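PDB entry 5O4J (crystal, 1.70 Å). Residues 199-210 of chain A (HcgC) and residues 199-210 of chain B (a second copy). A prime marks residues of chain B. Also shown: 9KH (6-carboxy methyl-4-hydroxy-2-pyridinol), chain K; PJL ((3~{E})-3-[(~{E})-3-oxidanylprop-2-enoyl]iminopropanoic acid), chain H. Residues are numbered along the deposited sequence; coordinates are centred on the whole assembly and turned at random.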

ATOM      1  N   LEU A 199      17.298  -4.599  -4.449  1.00 20.08           N
ATOM      2  CA  LEU A 199      17.514  -3.213  -4.858  1.00 18.56           C
ATOM      3  C   LEU A 199      16.290  -2.659  -5.575  1.00 16.56           C
ATOM      4  O   LEU A 199      15.805  -1.572  -5.254  1.00 18.71           O
ATOM      5  N   TYR A 200      15.814  -3.371  -6.586  1.00 17.63           N
ATOM      6  CA  TYR A 200      14.595  -2.954  -7.267  1.00 18.33           C
ATOM      7  C   TYR A 200      13.986  -4.170  -7.939  1.00 19.83           C
ATOM      8  O   TYR A 200      14.640  -5.203  -8.102  1.00 21.49           O
ATOM      9  N   THR A 201      12.709  -4.031  -8.304  1.00 16.89           N
ATOM     10  CA  THR A 201      11.871  -5.133  -8.766  1.00 19.02           C
ATOM     11  C   THR A 201      11.127  -4.693 -10.018  1.00 19.12           C
ATOM     12  O   THR A 201      10.368  -3.718  -9.981  1.00 22.50           O
ATOM     13  N   ILE A 202      11.329  -5.420 -11.109  1.00 18.21           N
ATOM     14  CA  ILE A 202      10.796  -5.059 -12.419  1.00 18.91           C
ATOM     15  C   ILE A 202       9.591  -5.941 -12.718  1.00 17.41           C
ATOM     16  O   ILE A 202       9.760  -7.162 -12.863  1.00 20.23           O
ATOM     17  N   PRO A 203       8.398  -5.375 -12.905  1.00 17.69           N
ATOM     18  CA  PRO A 203       7.322  -6.132 -13.554  1.00 20.23           C
ATOM     19  C   PRO A 203       7.530  -6.088 -15.057  1.00 19.67           C
ATOM     20  O   PRO A 203       7.648  -5.011 -15.644  1.00 19.62           O
ATOM     21  N   ASN A 204       7.609  -7.259 -15.679  1.00 18.13           N
ATOM     22  CA  ASN A 204       7.870  -7.324 -17.115  1.00 18.26           C
ATOM     23  C   ASN A 204       6.558  -7.155 -17.870  1.00 21.47           C
ATOM     24  O   ASN A 204       6.059  -8.058 -18.545  1.00 21.91           O
ATOM     25  N   LEU A 205       6.021  -5.941 -17.758  1.00 21.62           N
ATOM     26  CA  LEU A 205       4.712  -5.607 -18.290  1.00 19.86           C
ATOM     27  C   LEU A 205       4.822  -4.634 -19.454  1.00 20.48           C
ATOM     28  O   LEU A 205       5.778  -3.860 -19.574  1.00 21.09           O
ATOM     29  N   LYS A 206       3.814  -4.699 -20.311  1.00 19.80           N
ATOM     30  CA  LYS A 206       3.620  -3.750 -21.399  1.00 17.70           C
ATOM     31  C   LYS A 206       2.150  -3.816 -21.773  1.00 16.68           C
ATOM     32  O   LYS A 206       1.373  -4.584 -21.198  1.00 17.58           O
ATOM     33  N   TYR A 207       1.761  -2.992 -22.737  1.00 18.32           N
ATOM     34  CA  TYR A 207       0.367  -2.936 -23.161  1.00 18.62           C
ATOM     35  C   TYR A 207       0.114  -4.071 -24.155  1.00 17.48           C
ATOM     36  O   TYR A 207       0.012  -3.876 -25.370  1.00 17.74           O
ATOM     37  N   PHE A 208       0.061  -5.297 -23.609  1.00 17.44           N
ATOM     38  CA  PHE A 208      -0.132  -6.486 -24.437  1.00 16.93           C
ATOM     39  C   PHE A 208      -1.400  -6.381 -25.265  1.00 15.62           C
ATOM     40  O   PHE A 208      -1.481  -6.911 -26.378  1.00 16.48           O
ATOM     41  N   GLU A 209      -2.432  -5.777 -24.694  1.00 16.84           N
ATOM     42  CA  GLU A 209      -3.699  -5.628 -25.391  1.00 17.44           C
ATOM     43  C   GLU A 209      -3.513  -4.928 -26.737  1.00 19.26           C
ATOM     44  O   GLU A 209      -4.166  -5.281 -27.728  1.00 17.97           O
ATOM     45  N   GLY A 210      -2.612  -3.938 -26.788  1.00 19.40           N
ATOM     46  CA  GLY A 210      -2.335  -3.256 -28.040  1.00 20.67           C
ATOM     47  C   GLY A 210      -1.766  -4.179 -29.100  1.00 21.22           C
ATOM     48  O   GLY A 210      -2.082  -4.053 -30.286  1.00 20.83           O
TER
ATOM     49  N   LEU B 199      -9.413   0.791 -15.569  1.00 17.26           N
ATOM     50  CA  LEU B 199      -9.489  -0.670 -15.517  1.00 18.08           C
ATOM     51  C   LEU B 199      -8.177  -1.294 -15.048  1.00 17.89           C
ATOM     52  O   LEU B 199      -8.166  -2.155 -14.158  1.00 18.08           O
ATOM     53  N   TYR B 200      -7.069  -0.918 -15.672  1.00 17.64           N
ATOM     54  CA  TYR B 200      -5.762  -1.384 -15.231  1.00 16.96           C
ATOM     55  C   TYR B 200      -4.716  -0.388 -15.715  1.00 16.28           C
ATOM     56  O   TYR B 200      -4.983   0.456 -16.580  1.00 17.01           O
ATOM     57  N   THR B 201      -3.532  -0.474 -15.107  1.00 15.81           N
ATOM     58  CA  THR B 201      -2.474   0.511 -15.282  1.00 17.19           C
ATOM     59  C   THR B 201      -1.160  -0.212 -15.537  1.00 18.68           C
ATOM     60  O   THR B 201      -0.705  -0.983 -14.686  1.00 19.76           O
ATOM     61  N   ILE B 202      -0.532   0.062 -16.675  1.00 15.33           N
ATOM     62  CA  ILE B 202       0.665  -0.661 -17.107  1.00 17.27           C
ATOM     63  C   ILE B 202       1.891   0.201 -16.833  1.00 20.71           C
ATOM     64  O   ILE B 202       2.002   1.300 -17.405  1.00 19.16           O
ATOM     65  N   PRO B 203       2.847  -0.268 -16.026  1.00 17.44           N
ATOM     66  CA  PRO B 203       4.187   0.331 -16.022  1.00 16.25           C
ATOM     67  C   PRO B 203       4.972  -0.235 -17.197  1.00 18.26           C
ATOM     68  O   PRO B 203       5.101  -1.451 -17.333  1.00 19.77           O
ATOM     69  N   ASN B 204       5.469   0.642 -18.073  1.00 18.48           N
ATOM     70  CA  ASN B 204       6.171   0.183 -19.270  1.00 17.64           C
ATOM     71  C   ASN B 204       7.631  -0.090 -18.916  1.00 20.08           C
ATOM     72  O   ASN B 204       8.570   0.578 -19.359  1.00 22.34           O
ATOM     73  N   LEU B 205       7.810  -1.124 -18.097  1.00 19.64           N
ATOM     74  CA  LEU B 205       9.113  -1.441 -17.536  1.00 21.41           C
ATOM     75  C   LEU B 205       9.664  -2.743 -18.098  1.00 20.05           C
ATOM     76  O   LEU B 205       8.930  -3.642 -18.515  1.00 22.31           O
ATOM     77  N   LYS B 206      10.983  -2.831 -18.082  1.00 19.75           N
ATOM     78  CA  LYS B 206      11.694  -4.056 -18.395  1.00 20.83           C
ATOM     79  C   LYS B 206      13.047  -3.935 -17.714  1.00 19.08           C
ATOM     80  O   LYS B 206      13.342  -2.931 -17.062  1.00 18.82           O
ATOM     81  N   TYR B 207      13.858  -4.979 -17.842  1.00 20.03           N
ATOM     82  CA  TYR B 207      15.178  -4.985 -17.219  1.00 24.04           C
ATOM     83  C   TYR B 207      16.149  -4.237 -18.137  1.00 23.19           C
ATOM     84  O   TYR B 207      16.965  -4.818 -18.855  1.00 21.89           O
ATOM     85  N   PHE B 208      15.997  -2.905 -18.144  1.00 21.37           N
ATOM     86  CA  PHE B 208      16.824  -2.053 -18.996  1.00 20.74           C
ATOM     87  C   PHE B 208      18.301  -2.269 -18.718  1.00 20.91           C
ATOM     88  O   PHE B 208      19.135  -2.192 -19.626  1.00 22.00           O
ATOM     89  N   GLU B 209      18.645  -2.484 -17.452  1.00 20.61           N
ATOM     90  CA  GLU B 209      20.039  -2.687 -17.072  1.00 21.29           C
ATOM     91  C   GLU B 209      20.670  -3.816 -17.875  1.00 22.96           C
ATOM     92  O   GLU B 209      21.842  -3.731 -18.281  1.00 23.17           O
ATOM     93  N   GLY B 210      19.898  -4.875 -18.131  1.00 21.72           N
ATOM     94  CA  GLY B 210      20.385  -5.966 -18.956  1.00 23.50           C
ATOM     95  C   GLY B 210      20.734  -5.530 -20.364  1.00 25.46           C
ATOM     96  O   GLY B 210      21.717  -5.997 -20.942  1.00 27.07           O
TER

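The two copies of HcgC pack these stretches around a nearly symmetric contact that buries 677 Å² in total; most interactions recur with the chains exchanged, while those between equivalent residues occur once. The side chains at its centre are apolar. Pro203 CG meets Pro203′ CG at 3.8 Å. Leu205 (m, t) points toward the other chain, and Leu205 CD1 lies 3.8 Å from Pro203′ CD. Ile202 (m, m) also points inward; its CG2 lies 3.5 Å from the backbone C of Lys206′ and 4.3 Å from Leu205′ CB. The carbonyls of Leu205 and Leu205′ approach to 3.3 Å (O to O) but, both being acceptors, cannot bond to each other.

Direct hydrogen bonds flank this apolar centre. Tyr200, with chi1 p, points across and donates from OH to Glu209′ OE1 (2.7 Å). The carboxylate of the extended Glu209′ (chi1 and chi2 t) is shared: its OE2 accepts from Tyr207′ OH (2.6 Å), which links the two tyrosines through one acid.

Four waters bridge the two stretches. Water 1 donates to Tyr200 OH (2.9 Å) and accepts from Glu209′ N (3.0 Å), while water 2 joins Asn204 OD1 (2.8 Å) to Tyr207′ N (2.9 Å); waters 4 and 3 are their counterparts.

The bound groups differ: Leu199 CD2 lies 3.7 Å from 9KH N5, whereas Leu199′ CD2 lies 3.4 Å from PJL C4.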

ATOM      1  CB  LEU A 199      18.720  -3.129  -5.785  1.00 22.01           C
ATOM      2  CG  LEU A 199      20.110  -3.358  -5.196  1.00 25.88           C
ATOM      3  CD1 LEU A 199      20.267  -4.776  -4.694  1.00 30.55           C
ATOM      4  CD2 LEU A 199      21.174  -3.079  -6.249  1.00 25.99           C
ATOM      5  CB  TYR A 200      14.856  -1.820  -8.269  1.00 20.33           C
ATOM      6  CG  TYR A 200      15.730  -2.161  -9.469  1.00 19.63           C
ATOM      7  CD1 TYR A 200      15.190  -2.758 -10.604  1.00 19.42           C
ATOM      8  CD2 TYR A 200      17.078  -1.860  -9.474  1.00 20.40           C
ATOM      9  CE1 TYR A 200      15.981  -3.063 -11.710  1.00 20.69           C
ATOM     10  CE2 TYR A 200      17.882  -2.164 -10.573  1.00 22.09           C
ATOM     11  CZ  TYR A 200      17.324  -2.758 -11.683  1.00 21.49           C
ATOM     12  OH  TYR A 200      18.100  -3.047 -12.775  1.00 21.46           O
ATOM     13  CB  THR A 201      10.879  -5.563  -7.680  1.00 19.05           C
ATOM     14  OG1 THR A 201      11.581  -5.886  -6.475  1.00 21.94           O
ATOM     15  CG2 THR A 201      10.074  -6.788  -8.125  1.00 18.84           C
ATOM     16  CB  ILE A 202      11.847  -5.216 -13.526  1.00 21.30           C
ATOM     17  CG1 ILE A 202      13.022  -4.263 -13.309  1.00 22.96           C
ATOM     18  CG2 ILE A 202      11.212  -5.054 -14.905  1.00 20.14           C
ATOM     19  CD1 ILE A 202      12.691  -2.796 -13.492  1.00 24.66           C
ATOM     20  CB  PRO A 203       6.059  -5.380 -13.139  1.00 17.80           C
ATOM     21  CG  PRO A 203       6.518  -3.948 -12.972  1.00 17.71           C
ATOM     22  CD  PRO A 203       7.996  -3.983 -12.633  1.00 18.38           C
ATOM     23  CB  ASN A 204       8.573  -8.617 -17.461  1.00 20.85           C
ATOM     24  CG  ASN A 204       9.988  -8.614 -16.982  1.00 23.15           C
ATOM     25  OD1 ASN A 204      10.722  -7.661 -17.239  1.00 24.83           O
ATOM     26  ND2 ASN A 204      10.377  -9.647 -16.236  1.00 22.89           N
ATOM     27  CB  LEU A 205       3.821  -5.012 -17.200  1.00 19.45           C
ATOM     28  CG  LEU A 205       3.418  -5.996 -16.104  1.00 19.45           C
ATOM     29  CD1 LEU A 205       2.725  -5.292 -14.953  1.00 19.16           C
ATOM     30  CD2 LEU A 205       2.493  -7.055 -16.700  1.00 19.46           C
ATOM     31  CB  LYS A 206       4.517  -4.066 -22.593  1.00 18.93           C
ATOM     32  CG  LYS A 206       4.210  -5.426 -23.217  1.00 19.93           C
ATOM     33  CD  LYS A 206       4.909  -5.617 -24.559  1.00 26.15           C
ATOM     34  CE  LYS A 206       4.207  -4.815 -25.651  1.00 32.89           C
ATOM     35  NZ  LYS A 206       4.992  -4.787 -26.902  1.00 28.17           N
ATOM     36  CB  TYR A 207       0.067  -1.559 -23.733  1.00 17.15           C
ATOM     37  CG  TYR A 207      -1.340  -1.381 -24.225  1.00 17.02           C
ATOM     38  CD1 TYR A 207      -2.425  -1.671 -23.410  1.00 19.48           C
ATOM     39  CD2 TYR A 207      -1.589  -0.896 -25.494  1.00 19.27           C
ATOM     40  CE1 TYR A 207      -3.727  -1.501 -23.868  1.00 19.53           C
ATOM     41  CE2 TYR A 207      -2.881  -0.728 -25.959  1.00 21.22           C
ATOM     42  CZ  TYR A 207      -3.939  -1.028 -25.143  1.00 20.89           C
ATOM     43  OH  TYR A 207      -5.217  -0.847 -25.607  1.00 20.76           O
ATOM     44  CB  PHE A 208      -0.240  -7.745 -23.573  1.00 17.83           C
ATOM     45  CG  PHE A 208       0.910  -7.967 -22.641  1.00 18.52           C
ATOM     46  CD1 PHE A 208       2.122  -8.447 -23.099  1.00 22.35           C
ATOM     47  CD2 PHE A 208       0.753  -7.737 -21.285  1.00 18.11           C
ATOM     48  CE1 PHE A 208       3.170  -8.665 -22.222  1.00 21.25           C
ATOM     49  CE2 PHE A 208       1.790  -7.949 -20.406  1.00 17.87           C
ATOM     50  CZ  PHE A 208       2.998  -8.411 -20.868  1.00 19.69           C
ATOM     51  CB  GLU A 209      -4.646  -4.864 -24.472  1.00 18.47           C
ATOM     52  CG  GLU A 209      -5.959  -4.424 -25.046  1.00 20.10           C
ATOM     53  CD  GLU A 209      -6.700  -3.533 -24.070  1.00 21.49           C
ATOM     54  OE1 GLU A 209      -6.984  -4.008 -22.948  1.00 19.90           O
ATOM     55  OE2 GLU A 209      -6.956  -2.353 -24.404  1.00 20.76           O
TER
ATOM     56  CB  LEU B 199      -9.845  -1.241 -16.888  1.00 17.87           C
ATOM     57  CG  LEU B 199     -11.240  -1.038 -17.477  1.00 22.56           C
ATOM     58  CD1 LEU B 199     -11.499   0.413 -17.801  1.00 25.84           C
ATOM     59  CD2 LEU B 199     -11.401  -1.894 -18.717  1.00 23.61           C
ATOM     60  CB  TYR B 200      -5.456  -2.808 -15.711  1.00 16.12           C
ATOM     61  CG  TYR B 200      -5.324  -2.988 -17.217  1.00 16.81           C
ATOM     62  CD1 TYR B 200      -4.137  -2.677 -17.873  1.00 19.44           C
ATOM     63  CD2 TYR B 200      -6.368  -3.498 -17.971  1.00 15.99           C
ATOM     64  CE1 TYR B 200      -4.003  -2.850 -19.238  1.00 20.49           C
ATOM     65  CE2 TYR B 200      -6.249  -3.672 -19.340  1.00 16.73           C
ATOM     66  CZ  TYR B 200      -5.063  -3.354 -19.965  1.00 20.16           C
ATOM     67  OH  TYR B 200      -4.927  -3.533 -21.315  1.00 20.22           O
ATOM     68  CB  THR B 201      -2.359   1.393 -14.039  1.00 19.13           C
ATOM     69  OG1 THR B 201      -3.648   1.938 -13.725  1.00 18.82           O
ATOM     70  CG2 THR B 201      -1.406   2.541 -14.291  1.00 20.28           C
ATOM     71  CB  ILE B 202       0.615  -1.035 -18.596  1.00 18.62           C
ATOM     72  CG1 ILE B 202      -0.536  -2.004 -18.891  1.00 22.97           C
ATOM     73  CG2 ILE B 202       1.983  -1.570 -19.063  1.00 17.62           C
ATOM     74  CD1 ILE B 202      -0.367  -3.402 -18.294  1.00 23.18           C
ATOM     75  CB  PRO B 203       4.769  -0.118 -14.680  1.00 18.77           C
ATOM     76  CG  PRO B 203       4.116  -1.429 -14.421  1.00 20.48           C
ATOM     77  CD  PRO B 203       2.779  -1.449 -15.150  1.00 17.22           C
ATOM     78  CB  ASN B 204       6.006   1.199 -20.388  1.00 20.66           C
ATOM     79  CG  ASN B 204       4.597   1.190 -20.942  1.00 22.79           C
ATOM     80  OD1 ASN B 204       4.067   0.131 -21.285  1.00 24.04           O
ATOM     81  ND2 ASN B 204       3.969   2.350 -20.995  1.00 20.79           N
ATOM     82  CB  LEU B 205       9.034  -1.539 -16.009  1.00 23.65           C
ATOM     83  CG  LEU B 205       8.729  -0.229 -15.280  1.00 22.03           C
ATOM     84  CD1 LEU B 205       8.477  -0.481 -13.805  1.00 19.53           C
ATOM     85  CD2 LEU B 205       9.847   0.786 -15.467  1.00 23.37           C
ATOM     86  CB  LYS B 206      11.839  -4.272 -19.906  1.00 26.31           C
ATOM     87  CG  LYS B 206      12.644  -3.180 -20.608  1.00 26.55           C
ATOM     88  CD  LYS B 206      13.017  -3.577 -22.033  1.00 28.00           C
ATOM     89  CE  LYS B 206      14.148  -4.602 -22.041  1.00 35.28           C
ATOM     90  NZ  LYS B 206      14.350  -5.212 -23.384  1.00 39.29           N
ATOM     91  CB  TYR B 207      15.608  -6.416 -16.931  1.00 22.54           C
ATOM     92  CG  TYR B 207      16.976  -6.550 -16.306  1.00 21.96           C
ATOM     93  CD1 TYR B 207      17.315  -5.853 -15.155  1.00 21.16           C
ATOM     94  CD2 TYR B 207      17.920  -7.402 -16.853  1.00 24.52           C
ATOM     95  CE1 TYR B 207      18.580  -5.999 -14.572  1.00 22.21           C
ATOM     96  CE2 TYR B 207      19.171  -7.546 -16.288  1.00 24.36           C
ATOM     97  CZ  TYR B 207      19.499  -6.841 -15.154  1.00 22.04           C
ATOM     98  OH  TYR B 207      20.759  -6.995 -14.601  1.00 24.01           O
ATOM     99  CB  PHE B 208      16.503  -0.572 -18.771  1.00 21.13           C
ATOM    100  CG  PHE B 208      15.060  -0.215 -18.956  1.00 21.92           C
ATOM    101  CD1 PHE B 208      14.509  -0.116 -20.221  1.00 25.85           C
ATOM    102  CD2 PHE B 208      14.266   0.060 -17.862  1.00 22.24           C
ATOM    103  CE1 PHE B 208      13.175   0.232 -20.387  1.00 24.46           C
ATOM    104  CE2 PHE B 208      12.936   0.413 -18.016  1.00 24.12           C
ATOM    105  CZ  PHE B 208      12.389   0.500 -19.283  1.00 22.42           C
ATOM    106  CB  GLU B 209      20.085  -2.960 -15.573  1.00 20.31           C
ATOM    107  CG  GLU B 209      21.394  -3.401 -14.982  1.00 23.09           C
ATOM    108  CD  GLU B 209      21.216  -3.801 -13.526  1.00 22.48           C
ATOM    109  OE1 GLU B 209      20.780  -2.950 -12.715  1.00 23.08           O
ATOM    110  OE2 GLU B 209      21.481  -4.975 -13.203  1.00 22.55           O
TER
HETATM  111  C2  9KH K 302      24.555   0.421  -7.651  1.00 49.81           C
HETATM  112  C3  9KH K 302      23.194   0.649  -7.767  1.00 51.38           C
HETATM  113  C4  9KH K 302      22.404  -0.264  -8.440  1.00 46.61           C
HETATM  114  C6  9KH K 302      24.270  -1.617  -8.878  1.00 46.30           C
HETATM  115  O1  9KH K 302      25.336   1.317  -6.992  1.00 42.25           O
HETATM  116  N5  9KH K 302      22.943  -1.372  -8.976  1.00 44.63           N
HETATM  117  C7  9KH K 302      25.104  -0.722  -8.216  1.00 50.60           C
HETATM  118  O8  9KH K 302      24.774  -2.747  -9.437  1.00 39.95           O
HETATM  119  C9  9KH K 302      22.580   1.883  -7.160  1.00 48.11           C
HETATM  120  C10 9KH K 302      20.920  -0.030  -8.563  1.00 41.36           C
HETATM  121  C12 9KH K 302      20.601   0.999  -9.623  1.00 31.42           C
HETATM  122  O13 9KH K 302      19.582   1.684  -9.433  1.00 22.52           O
HETATM  123  O14 9KH K 302      21.329   1.110 -10.636  1.00 28.61           O
HETATM  124  O14 PJL H 304      -9.310  -7.177 -20.521  1.00 26.81           O
HETATM  125  C12 PJL H 304      -9.354  -6.592 -19.395  1.00 30.36           C
HETATM  126  O13 PJL H 304      -8.879  -7.061 -18.342  1.00 20.55           O
HETATM  127  C10 PJL H 304     -10.003  -5.236 -19.214  1.00 38.17           C
HETATM  128  C4  PJL H 304     -11.220  -5.037 -20.078  1.00 44.17           C
HETATM  129  N5  PJL H 304     -11.126  -4.649 -21.273  1.00 42.81           N
HETATM  130  C6  PJL H 304     -12.190  -4.439 -22.073  1.00 44.19           C
HETATM  131  O8  PJL H 304     -12.143  -3.622 -22.980  1.00 38.58           O
HETATM  132  C7  PJL H 304     -13.462  -5.179 -21.884  1.00 44.05           C
HETATM  133  C2  PJL H 304     -13.615  -6.059 -20.899  1.00 38.58           C
HETATM  134  O1  PJL H 304     -14.727  -6.725 -20.690  1.00 29.26           O
HETATM  135  O   HOH W   1      16.780  -2.202 -15.162  1.00 19.62           O
HETATM  136  O   HOH W   2      13.006  -7.575 -18.807  1.00 28.49           O
HETATM  137  O   HOH W   3       3.389  -0.919 -23.703  1.00 22.43           O
HETATM  138  O   HOH W   4      -2.524  -5.042 -21.819  1.00 18.73           O